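Type II restriction enzyme BsoBI (Geobacillus stearothermophilus, PDB 1DC1) recognises the double-stranded DNA sequence 5'-CYCGRG-3' as a homodimer and cleaves it after the first C, leaving 5'-phosphate ends. Local coordinates at residues A282-E285 with H286-E290; S13-D16 with L17-T20; F110-E113 with L114-Y118; K84-T87 with E88-K92. All coordinates share one frame; numbering follows the deposited sequence.

Contact 1 of 4, residues A282-E285 with H286-E290; sequences AAIE and HSMAE. With nucleotides of chain B.
E285 opens helix 286-298 as its N-cap residue, and its carbonyl takes the first backbone bond of the helix. A289 N donates to E285 O at 2.9 Å. A water bridges the same turn: it donates to E285 OE1 and accepts from H286 N, 2.9 Å from each. The glutamate chain bends at chi2 (-66°), and OE1 ends beside this water. Its other oxygen, OE2, is held by Y24, and H286 ND1 is bonded to D15. A weak but straight bond runs from E285 N to M288 SD, 3.7 Å long with an angle of 169° at the hydrogen. M288 CG sits between the backbone N and the carbonyl carbon (chi1 63°), which turns the thioether back under the start of the helix. M288 CE lies 4.0 Å from I284 CG1, and the two side chains cross at about a right angle. I284 CG2 packs on A289 CB, also at 4.0 Å. An alanine in place of M288 would probably leave the E285 amide without its sulfur partner and open a gap beside I284. The S287 side chain lies near the phosphate of DA4 of chain B, so this first turn borders the DNA backbone. Its exact contacts, with K209 of the second subunit too, are doubtful, because two conformers were deposited. The turn follows strand 276-281 of the central mixed sheet. M288 rests on D251 and W254 of helix 247-270, its side chain about 7 Å from that of K242, a predicted catalytic metal-site residue.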
loop_
_atom_site.group_PDB
_atom_site.type_symbol
_atom_site.label_atom_id
_atom_site.label_comp_id
_atom_site.label_asym_id
_atom_site.label_seq_id
_atom_site.Cartn_x
_atom_site.Cartn_y
_atom_site.Cartn_z
ATOM N N ALA D 282 0.751 -3.835 -14.925
ATOM C CA ALA D 282 1.776 -3.017 -15.585
ATOM C C ALA D 282 3.191 -3.290 -14.989
ATOM O O ALA D 282 4.202 -3.161 -15.691
ATOM C CB ALA D 282 1.401 -1.496 -15.488
ATOM N N ALA D 283 3.258 -3.668 -13.710
ATOM C CA ALA D 283 4.525 -3.981 -13.029
ATOM C C ALA D 283 4.569 -5.484 -12.746
ATOM O O ALA D 283 3.920 -5.980 -11.821
ATOM C CB ALA D 283 4.618 -3.208 -11.734
ATOM N N ILE D 284 5.292 -6.215 -13.569
ATOM C CA ILE D 284 5.388 -7.653 -13.420
ATOM C C ILE D 284 6.868 -8.029 -13.346
ATOM O O ILE D 284 7.634 -7.810 -14.269
ATOM C CB ILE D 284 4.648 -8.413 -14.610
ATOM C CG1 ILE D 284 3.145 -8.098 -14.563
ATOM C CG2 ILE D 284 4.818 -9.966 -14.477
ATOM C CD1 ILE D 284 2.249 -8.813 -15.621
ATOM N N GLU D 285 7.240 -8.572 -12.194
ATOM C CA GLU D 285 8.600 -8.997 -11.880
ATOM C C GLU D 285 8.840 -10.515 -12.164
ATOM O O GLU D 285 7.890 -11.269 -12.364
ATOM C CB GLU D 285 8.867 -8.599 -10.403
ATOM C CG GLU D 285 8.891 -7.051 -10.253
ATOM C CD GLU D 285 10.079 -6.469 -11.015
ATOM O OE1 GLU D 285 11.189 -6.639 -10.513
ATOM O OE2 GLU D 285 9.927 -5.905 -12.110
ATOM N N HIS D 286 10.089 -10.964 -12.181
ATOM C CA HIS D 286 10.347 -12.351 -12.513
ATOM C C HIS D 286 9.657 -13.444 -11.676
ATOM O O HIS D 286 9.016 -14.354 -12.224
ATOM C CB HIS D 286 11.828 -12.628 -12.507
ATOM C CG HIS D 286 12.104 -14.032 -12.865
ATOM N ND1 HIS D 286 11.774 -14.538 -14.104
ATOM C CD2 HIS D 286 12.455 -15.091 -12.108
ATOM C CE1 HIS D 286 11.908 -15.850 -14.096
ATOM N NE2 HIS D 286 12.318 -16.215 -12.896
ATOM N N SER D 287 9.767 -13.367 -10.349
ATOM C CA SER D 287 9.153 -14.379 -9.474
ATOM C C SER D 287 7.665 -14.517 -9.694
ATOM O O SER D 287 7.154 -15.656 -9.916
ATOM C CB SER D 287 9.351 -14.048 -8.022
ATOM O OG SER D 287 8.746 -15.042 -7.238
ATOM N N MET D 288 6.949 -13.387 -9.603
ATOM C CA MET D 288 5.504 -13.411 -9.863
ATOM C C MET D 288 5.167 -13.874 -11.324
ATOM O O MET D 288 4.147 -14.542 -11.553
ATOM C CB MET D 288 4.890 -12.045 -9.549
ATOM C CG MET D 288 5.380 -10.877 -10.390
ATOM S SD MET D 288 4.502 -9.391 -9.913
ATOM C CE MET D 288 2.985 -9.450 -10.833
ATOM N N ALA D 289 6.011 -13.539 -12.294
ATOM C CA ALA D 289 5.810 -13.963 -13.678
ATOM C C ALA D 289 5.835 -15.478 -13.725
ATOM O O ALA D 289 5.039 -16.080 -14.441
ATOM C CB ALA D 289 6.901 -13.389 -14.622
ATOM N N GLU D 290 6.735 -16.097 -12.960
ATOM C CA GLU D 290 6.818 -17.550 -12.917
ATOM C C GLU D 290 5.521 -18.125 -12.364
ATOM O O GLU D 290 4.991 -19.117 -12.877
ATOM C CB GLU D 290 7.965 -17.968 -12.036
ATOM C CG GLU D 290 9.317 -17.659 -12.642
ATOM C CD GLU D 290 9.915 -18.867 -13.381
ATOM O OE1 GLU D 290 9.151 -19.762 -13.837
ATOM O OE2 GLU D 290 11.159 -18.920 -13.506
ATOM P P DA B 4 10.869 -11.453 -5.548
ATOM O OP1 DA B 4 10.682 -12.916 -5.409
ATOM O OP2 DA B 4 10.329 -10.732 -6.745
ATOM O "O5'" DA B 4 10.286 -10.755 -4.231
ATOM C "C5'" DA B 4 10.952 -10.940 -2.960
ATOM C "C4'" DA B 4 10.505 -9.904 -1.957
ATOM O "O4'" DA B 4 11.223 -8.652 -2.073
ATOM C "C3'" DA B 4 9.025 -9.577 -2.028
ATOM O "O3'" DA B 4 8.417 -9.545 -0.744
ATOM C "C2'" DA B 4 9.025 -8.128 -2.478
ATOM C "C1'" DA B 4 10.309 -7.631 -1.842
ATOM N N9 DA B 4 10.850 -6.392 -2.383
ATOM C C8 DA B 4 10.875 -5.976 -3.664
ATOM N N7 DA B 4 11.295 -4.747 -3.807
ATOM C C5 DA B 4 11.588 -4.345 -2.520
ATOM C C6 DA B 4 12.029 -3.126 -1.991
ATOM N N6 DA B 4 12.216 -2.044 -2.738
ATOM N N1 DA B 4 12.251 -3.058 -0.658
ATOM C C2 DA B 4 12.007 -4.120 0.074
ATOM N N3 DA B 4 11.561 -5.315 -0.302
ATOM C C4 DA B 4 11.371 -5.360 -1.637
HETATM O O HOH W 1 12.135 -9.318 -10.887
#

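Contact 2 of 4, residues S13-D16 with L17-T20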
loop_
_atom_site.group_PDB
_atom_site.type_symbol
_atom_site.label_atom_id
_atom_site.label_comp_id
_atom_site.label_asym_id
_atom_site.label_seq_id
_atom_site.Cartn_x
_atom_site.Cartn_y
_atom_site.Cartn_z
ATOM N N SER D 13 7.063 -17.248 -23.385
ATOM C CA SER D 13 7.937 -17.629 -22.276
ATOM C C SER D 13 7.568 -16.797 -21.047
ATOM O O SER D 13 6.907 -15.759 -21.164
ATOM C CB SER D 13 9.417 -17.407 -22.644
ATOM O OG SER D 13 9.724 -16.029 -22.890
ATOM N N VAL D 14 7.996 -17.279 -19.876
ATOM C CA VAL D 14 7.720 -16.615 -18.601
ATOM C C VAL D 14 8.131 -15.181 -18.642
ATOM O O VAL D 14 7.407 -14.311 -18.164
ATOM C CB VAL D 14 8.506 -17.208 -17.422
ATOM C CG1 VAL D 14 8.505 -16.259 -16.215
ATOM C CG2 VAL D 14 7.887 -18.519 -17.020
ATOM N N ASP D 15 9.293 -14.905 -19.209
ATOM C CA ASP D 15 9.703 -13.519 -19.155
ATOM C C ASP D 15 9.065 -12.600 -20.220
ATOM O O ASP D 15 9.306 -11.396 -20.239
ATOM C CB ASP D 15 11.260 -13.394 -19.002
ATOM C CG ASP D 15 11.734 -13.267 -17.482
ATOM O OD1 ASP D 15 10.997 -13.664 -16.533
ATOM O OD2 ASP D 15 12.857 -12.751 -17.248
ATOM N N ASP D 16 8.178 -13.154 -21.046
ATOM C CA ASP D 16 7.434 -12.327 -21.962
ATOM C C ASP D 16 6.518 -11.456 -21.058
ATOM O O ASP D 16 6.134 -10.348 -21.402
ATOM C CB ASP D 16 6.598 -13.203 -22.892
ATOM C CG ASP D 16 7.395 -13.706 -24.105
ATOM O OD1 ASP D 16 8.569 -13.332 -24.253
ATOM O OD2 ASP D 16 6.854 -14.471 -24.924
ATOM N N LEU D 17 6.199 -11.951 -19.874
ATOM C CA LEU D 17 5.349 -11.221 -18.935
ATOM C C LEU D 17 6.051 -10.079 -18.165
ATOM O O LEU D 17 5.415 -9.168 -17.669
ATOM C CB LEU D 17 4.831 -12.203 -17.924
ATOM C CG LEU D 17 3.423 -12.789 -18.003
ATOM C CD1 LEU D 17 2.431 -12.006 -18.941
ATOM C CD2 LEU D 17 3.657 -14.239 -18.351
ATOM N N LYS D 18 7.367 -10.158 -18.043
ATOM C CA LYS D 18 8.153 -9.184 -17.297
ATOM C C LYS D 18 8.153 -7.740 -17.864
ATOM O O LYS D 18 8.343 -7.527 -19.066
ATOM C CB LYS D 18 9.591 -9.722 -17.249
ATOM C CG LYS D 18 10.145 -10.083 -15.935
ATOM C CD LYS D 18 11.009 -8.933 -15.448
ATOM C CE LYS D 18 12.259 -9.441 -14.797
ATOM N NZ LYS D 18 12.662 -8.462 -13.760
ATOM N N THR D 19 7.976 -6.741 -16.994
ATOM C CA THR D 19 8.008 -5.334 -17.425
ATOM C C THR D 19 9.477 -4.998 -17.681
ATOM O O THR D 19 10.386 -5.462 -16.931
ATOM C CB THR D 19 7.478 -4.384 -16.317
ATOM O OG1 THR D 19 6.132 -4.738 -16.001
ATOM C CG2 THR D 19 7.514 -2.972 -16.768
ATOM N N THR D 20 9.723 -4.204 -18.720
ATOM C CA THR D 20 11.096 -3.855 -19.042
ATOM C C THR D 20 11.548 -2.621 -18.268
ATOM O O THR D 20 10.719 -1.860 -17.734
ATOM C CB THR D 20 11.261 -3.543 -20.528
ATOM O OG1 THR D 20 10.517 -2.368 -20.825
ATOM C CG2 THR D 20 10.760 -4.688 -21.411
#
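K18 lies alongside D15, and the two side chains point the same way. K18 CB starts over the backbone, 3.4 Å from D15 O. K18 CG comes next and rests against the carboxylate, 3.7 Å from D15 OD1. The chain then bends at chi2 (-99°) and again at chi3. K18 CE passes D15 OD2 at 4.2 Å, and the ammonium ends 5.5 Å from that oxygen, measured from K18 NZ. The charges are opposite, but they do not touch; any attraction is probably a loose one. K18 thus meets the carboxylate with its carbons, and the polar partner of D15 OD1 is H286 ND1, at the start of helix 286-298.

The backbone here is a short run of turns in the loop before helix 21-53. L17 N donates to V14 O at 3.2 Å. K18 N makes a weak bond to D15 O. D16 closes the start of the turn: its OD2 takes a weak bond from S13 N, and its OD1 a weak one from S13 OG at 3.2 Å. D16 CG lies anti to the carbonyl carbon (chi1 -84°), on the side of its own backbone N, and this turns the carboxylate back to S13. D16 OD2 is also bonded by K12 N. L17 CB packs over V14 O at 3.3 Å, and its side chain lies on L11 and I284. T20 is the N-cap of helix 21-53, with its OG1 bonded to E23 N.

Contact 3 of 4, residues F110-E113 with L114-Y118; sequences FIDE and LIFRY
This is an i to i+4 contact in the first two turns of the long helix 110-152, where E113 and R117 form a salt bridge at the dimer interface. R117 NE donates to E113 OE2 at 2.7 Å. The oxygen is met on its anti side, and it lies almost in the guanidinium plane. E113 CG is anti to the backbone N (chi1 -176°) and the chain then bends, which lays the carboxylate beside the arginine. A water joins the same pair, donating to E113 OE2 and accepting from R117 NH2. The pair also reaches the second subunit: E113 OE1 bridges to R47 and R117 NH1 bonds S39, both of that subunit. F102 of helix 88-103 makes a cation-pi contact with R117. On another side of the helix, I111 CG2 packs on I115 CG1 at 4.1 Å. The backbone bonds of this run are regular, such as F116 N to D112 O at 2.8 Å. D112 OD1 has its charge partner in K50 of helix 21-53. D112 CB makes a CH-pi contact over one face of the F116 ring, 4.1 Å from the centroid and 15° off the ring normal.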
loop_
_atom_site.group_PDB
_atom_site.type_symbol
_atom_site.label_atom_id
_atom_site.label_comp_id
_atom_site.label_asym_id
_atom_site.label_seq_id
_atom_site.Cartn_x
_atom_site.Cartn_y
_atom_site.Cartn_z
ATOM N N PHE D 110 5.180 32.015 13.102
ATOM C CA PHE D 110 4.049 31.100 13.280
ATOM C C PHE D 110 3.116 30.861 12.050
ATOM O O PHE D 110 2.583 29.739 11.899
ATOM C CB PHE D 110 3.211 31.490 14.529
ATOM C CG PHE D 110 2.089 32.500 14.285
ATOM C CD1 PHE D 110 2.294 33.861 14.501
ATOM C CD2 PHE D 110 0.805 32.082 13.963
ATOM C CE1 PHE D 110 1.243 34.767 14.402
ATOM C CE2 PHE D 110 -0.245 32.981 13.865
ATOM C CZ PHE D 110 -0.028 34.325 14.084
ATOM N N ILE D 111 2.928 31.863 11.172
ATOM C CA ILE D 111 2.054 31.652 10.005
ATOM C C ILE D 111 2.735 30.665 9.063
ATOM O O ILE D 111 2.133 29.670 8.682
ATOM C CB ILE D 111 1.715 32.985 9.213
ATOM C CG1 ILE D 111 0.848 33.939 10.074
ATOM C CG2 ILE D 111 0.975 32.636 7.896
ATOM C CD1 ILE D 111 -0.493 33.325 10.561
ATOM N N ASP D 112 3.994 30.891 8.716
ATOM C CA ASP D 112 4.625 29.926 7.824
ATOM C C ASP D 112 4.776 28.577 8.523
ATOM O O ASP D 112 4.742 27.567 7.852
ATOM C CB ASP D 112 5.975 30.418 7.312
ATOM C CG ASP D 112 5.862 31.341 6.098
ATOM O OD1 ASP D 112 4.765 31.579 5.537
ATOM O OD2 ASP D 112 6.913 31.842 5.711
ATOM N N GLU D 113 4.965 28.550 9.848
ATOM C CA GLU D 113 5.031 27.271 10.565
ATOM C C GLU D 113 3.724 26.498 10.220
ATOM O O GLU D 113 3.752 25.308 9.884
ATOM C CB GLU D 113 5.125 27.477 12.094
ATOM C CG GLU D 113 5.286 26.157 12.882
ATOM C CD GLU D 113 6.628 25.436 12.619
ATOM O OE1 GLU D 113 7.584 26.104 12.171
ATOM O OE2 GLU D 113 6.752 24.200 12.864
ATOM N N LEU D 114 2.587 27.176 10.300
ATOM C CA LEU D 114 1.292 26.564 10.003
ATOM C C LEU D 114 1.185 26.094 8.555
ATOM O O LEU D 114 0.774 24.948 8.276
ATOM C CB LEU D 114 0.177 27.578 10.254
ATOM C CG LEU D 114 -1.246 27.158 9.861
ATOM C CD1 LEU D 114 -1.622 25.780 10.463
ATOM C CD2 LEU D 114 -2.201 28.264 10.364
ATOM N N ILE D 115 1.525 26.999 7.627
ATOM C CA ILE D 115 1.456 26.694 6.180
ATOM C C ILE D 115 2.384 25.527 5.788
ATOM O O ILE D 115 1.989 24.668 5.019
ATOM C CB ILE D 115 1.793 27.952 5.251
ATOM C CG1 ILE D 115 0.933 29.199 5.624
ATOM C CG2 ILE D 115 1.544 27.585 3.815
ATOM C CD1 ILE D 115 -0.548 28.951 5.833
ATOM N N PHE D 116 3.607 25.517 6.315
ATOM C CA PHE D 116 4.593 24.472 6.066
ATOM C C PHE D 116 4.041 23.126 6.598
ATOM O O PHE D 116 4.166 22.104 5.921
ATOM C CB PHE D 116 5.923 24.782 6.786
ATOM C CG PHE D 116 6.721 25.912 6.172
ATOM C CD1 PHE D 116 6.315 26.547 4.983
ATOM C CD2 PHE D 116 7.886 26.346 6.785
ATOM C CE1 PHE D 116 7.066 27.613 4.415
ATOM C CE2 PHE D 116 8.646 27.405 6.227
ATOM C CZ PHE D 116 8.235 28.033 5.051
ATOM N N ARG D 117 3.440 23.124 7.801
ATOM C CA ARG D 117 2.894 21.881 8.345
ATOM C C ARG D 117 1.676 21.432 7.586
ATOM O O ARG D 117 1.501 20.241 7.336
ATOM C CB ARG D 117 2.607 22.014 9.826
ATOM C CG ARG D 117 3.927 21.863 10.571
ATOM C CD ARG D 117 3.965 22.210 12.104
ATOM N NE ARG D 117 5.324 21.869 12.568
ATOM C CZ ARG D 117 5.719 20.637 12.887
ATOM N NH1 ARG D 117 4.870 19.610 12.818
ATOM N NH2 ARG D 117 6.985 20.426 13.191
ATOM N N TYR D 118 0.842 22.389 7.202
ATOM C CA TYR D 118 -0.353 22.070 6.442
ATOM C C TYR D 118 0.060 21.359 5.091
ATOM O O TYR D 118 -0.534 20.350 4.716
ATOM C CB TYR D 118 -1.128 23.373 6.218
ATOM C CG TYR D 118 -2.208 23.227 5.219
ATOM C CD1 TYR D 118 -3.433 22.673 5.577
ATOM C CD2 TYR D 118 -2.001 23.623 3.880
ATOM C CE1 TYR D 118 -4.444 22.522 4.615
ATOM C CE2 TYR D 118 -2.993 23.479 2.939
ATOM C CZ TYR D 118 -4.203 22.941 3.301
ATOM O OH TYR D 118 -5.192 22.877 2.357
HETATM O O HOH W 2 8.753 22.462 13.117
#

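Contact 4 of 4, residues K84-T87 with E88-K92; sequences KFLT and EDDKK
E88 begins helix 88-103 directly after its N-cap, T87. E88 OE2 forms a salt bridge with K92 NZ one turn on, at 3.3 Å. D89 CB follows, 3.6 Å from T87 OG1. D90 completes a capping box with T87. D90 N donates to T87 OG1 at 3.1 Å, and T87 N returns a nearly straight bond (172°) to D90 OD2, also 3.1 Å. This oxygen is approached from above the carboxylate plane. T87 OG1 sits between its backbone N and carbonyl carbon (chi1 67°), which turns the hydroxyl toward the first turn of the helix. D90 CB also packs on L86 CB at 3.7 Å. An alanine at D90 would probably leave the T87 amide without its acceptor and R25 of the second subunit without its carboxylate. K91 N then bonds T87 O, and K91 CG packs on L86 CB at 3.9 Å. The extended lysine chain carries its ammonium to a water, which accepts from K91 NZ and donates to L86 O at 3.0 Å. The cap joins the loop after helix 80-83 to helix 88-103. Helix 21-53 of the second subunit packs on it: D90 OD1 forms a salt bridge with R25 of that helix, L86 lies on its I29, and F85 stacks on its F28.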
loop_
_atom_site.group_PDB
_atom_site.type_symbol
_atom_site.label_atom_id
_atom_site.label_comp_id
_atom_site.label_asym_id
_atom_site.label_seq_id
_atom_site.Cartn_x
_atom_site.Cartn_y
_atom_site.Cartn_z
ATOM N N LYS D 84 -11.832 10.380 10.950
ATOM C CA LYS D 84 -13.062 9.606 11.118
ATOM C C LYS D 84 -13.192 8.968 12.511
ATOM O O LYS D 84 -14.278 8.703 12.994
ATOM C CB LYS D 84 -13.116 8.448 10.125
ATOM C CG LYS D 84 -13.102 8.809 8.676
ATOM C CD LYS D 84 -13.447 7.532 7.833
ATOM C CE LYS D 84 -12.684 6.260 8.274
ATOM N NZ LYS D 84 -11.214 6.331 7.986
ATOM N N PHE D 85 -12.067 8.676 13.130
ATOM C CA PHE D 85 -12.008 7.992 14.421
ATOM C C PHE D 85 -11.902 8.900 15.647
ATOM O O PHE D 85 -11.902 8.418 16.784
ATOM C CB PHE D 85 -10.788 7.012 14.451
ATOM C CG PHE D 85 -10.848 5.910 13.398
ATOM C CD1 PHE D 85 -10.347 6.129 12.090
ATOM C CD2 PHE D 85 -11.508 4.705 13.659
ATOM C CE1 PHE D 85 -10.517 5.171 11.066
ATOM C CE2 PHE D 85 -11.689 3.747 12.641
ATOM C CZ PHE D 85 -11.191 3.989 11.347
ATOM N N LEU D 86 -11.789 10.201 15.428
ATOM C CA LEU D 86 -11.643 11.142 16.539
ATOM C C LEU D 86 -12.960 11.820 16.963
ATOM O O LEU D 86 -13.823 12.117 16.127
ATOM C CB LEU D 86 -10.613 12.239 16.182
ATOM C CG LEU D 86 -9.179 11.848 15.764
ATOM C CD1 LEU D 86 -8.221 13.014 15.954
ATOM C CD2 LEU D 86 -8.687 10.691 16.584
ATOM N N THR D 87 -13.091 12.052 18.275
ATOM C CA THR D 87 -14.245 12.762 18.835
ATOM C C THR D 87 -13.949 14.271 18.647
ATOM O O THR D 87 -12.808 14.663 18.356
ATOM C CB THR D 87 -14.361 12.493 20.365
ATOM O OG1 THR D 87 -13.244 13.082 21.052
ATOM C CG2 THR D 87 -14.318 11.015 20.664
ATOM N N GLU D 88 -14.950 15.127 18.831
ATOM C CA GLU D 88 -14.713 16.563 18.701
ATOM C C GLU D 88 -13.568 17.015 19.624
ATOM O O GLU D 88 -12.735 17.842 19.250
ATOM C CB GLU D 88 -15.991 17.347 19.058
ATOM C CG GLU D 88 -15.798 18.853 18.905
ATOM C CD GLU D 88 -17.062 19.663 19.135
ATOM O OE1 GLU D 88 -18.196 19.155 19.013
ATOM O OE2 GLU D 88 -16.907 20.845 19.441
ATOM N N ASP D 89 -13.544 16.455 20.838
ATOM C CA ASP D 89 -12.542 16.753 21.865
ATOM C C ASP D 89 -11.145 16.401 21.397
ATOM O O ASP D 89 -10.182 17.135 21.644
ATOM C CB ASP D 89 -12.762 15.925 23.171
ATOM C CG ASP D 89 -14.061 16.278 23.931
ATOM O OD1 ASP D 89 -14.628 17.411 23.761
ATOM O OD2 ASP D 89 -14.505 15.391 24.719
ATOM N N ASP D 90 -11.025 15.239 20.766
ATOM C CA ASP D 90 -9.734 14.773 20.287
ATOM C C ASP D 90 -9.244 15.767 19.258
ATOM O O ASP D 90 -8.072 16.142 19.261
ATOM C CB ASP D 90 -9.856 13.412 19.623
ATOM C CG ASP D 90 -10.180 12.291 20.580
ATOM O OD1 ASP D 90 -9.863 12.361 21.782
ATOM O OD2 ASP D 90 -10.740 11.300 20.078
ATOM N N LYS D 91 -10.154 16.179 18.373
ATOM C CA LYS D 91 -9.820 17.130 17.327
ATOM C C LYS D 91 -9.345 18.483 17.894
ATOM O O LYS D 91 -8.304 19.011 17.486
ATOM C CB LYS D 91 -11.041 17.315 16.425
ATOM C CG LYS D 91 -11.542 16.038 15.788
ATOM C CD LYS D 91 -12.627 16.360 14.781
ATOM C CE LYS D 91 -13.194 15.119 14.223
ATOM N NZ LYS D 91 -14.519 15.394 13.657
ATOM N N LYS D 92 -10.108 19.030 18.836
ATOM C CA LYS D 92 -9.751 20.298 19.466
ATOM C C LYS D 92 -8.419 20.147 20.180
ATOM O O LYS D 92 -7.562 21.027 20.119
ATOM C CB LYS D 92 -10.873 20.732 20.389
ATOM C CG LYS D 92 -12.102 21.067 19.545
ATOM C CD LYS D 92 -12.932 22.159 20.140
ATOM C CE LYS D 92 -14.178 22.344 19.310
ATOM N NZ LYS D 92 -14.975 23.418 19.931
HETATM O O HOH W 3 -14.989 12.563 13.433
#

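Overall arrangement
Along the chain the order is contact 2, contact 4, contact 3, contact 1. Contacts 1 and 2 lie together, centres about 7 Å apart. D15 bonds H286, and T19 bonds the loop after strand 276-281, so the segment before helix 21-53 is tied to the start of helix 286-298 near the predicted metal site. The centres of contacts 3 and 4 are about 21 Å apart, on the successive helices 110-152 and 88-103. Both touch the second subunit. The centres of the two pairs are more than 40 Å apart, joined by the long helices 21-53 and 110-152. One pair belongs to the nuclease core and the other to a helical part that packs against the second subunit.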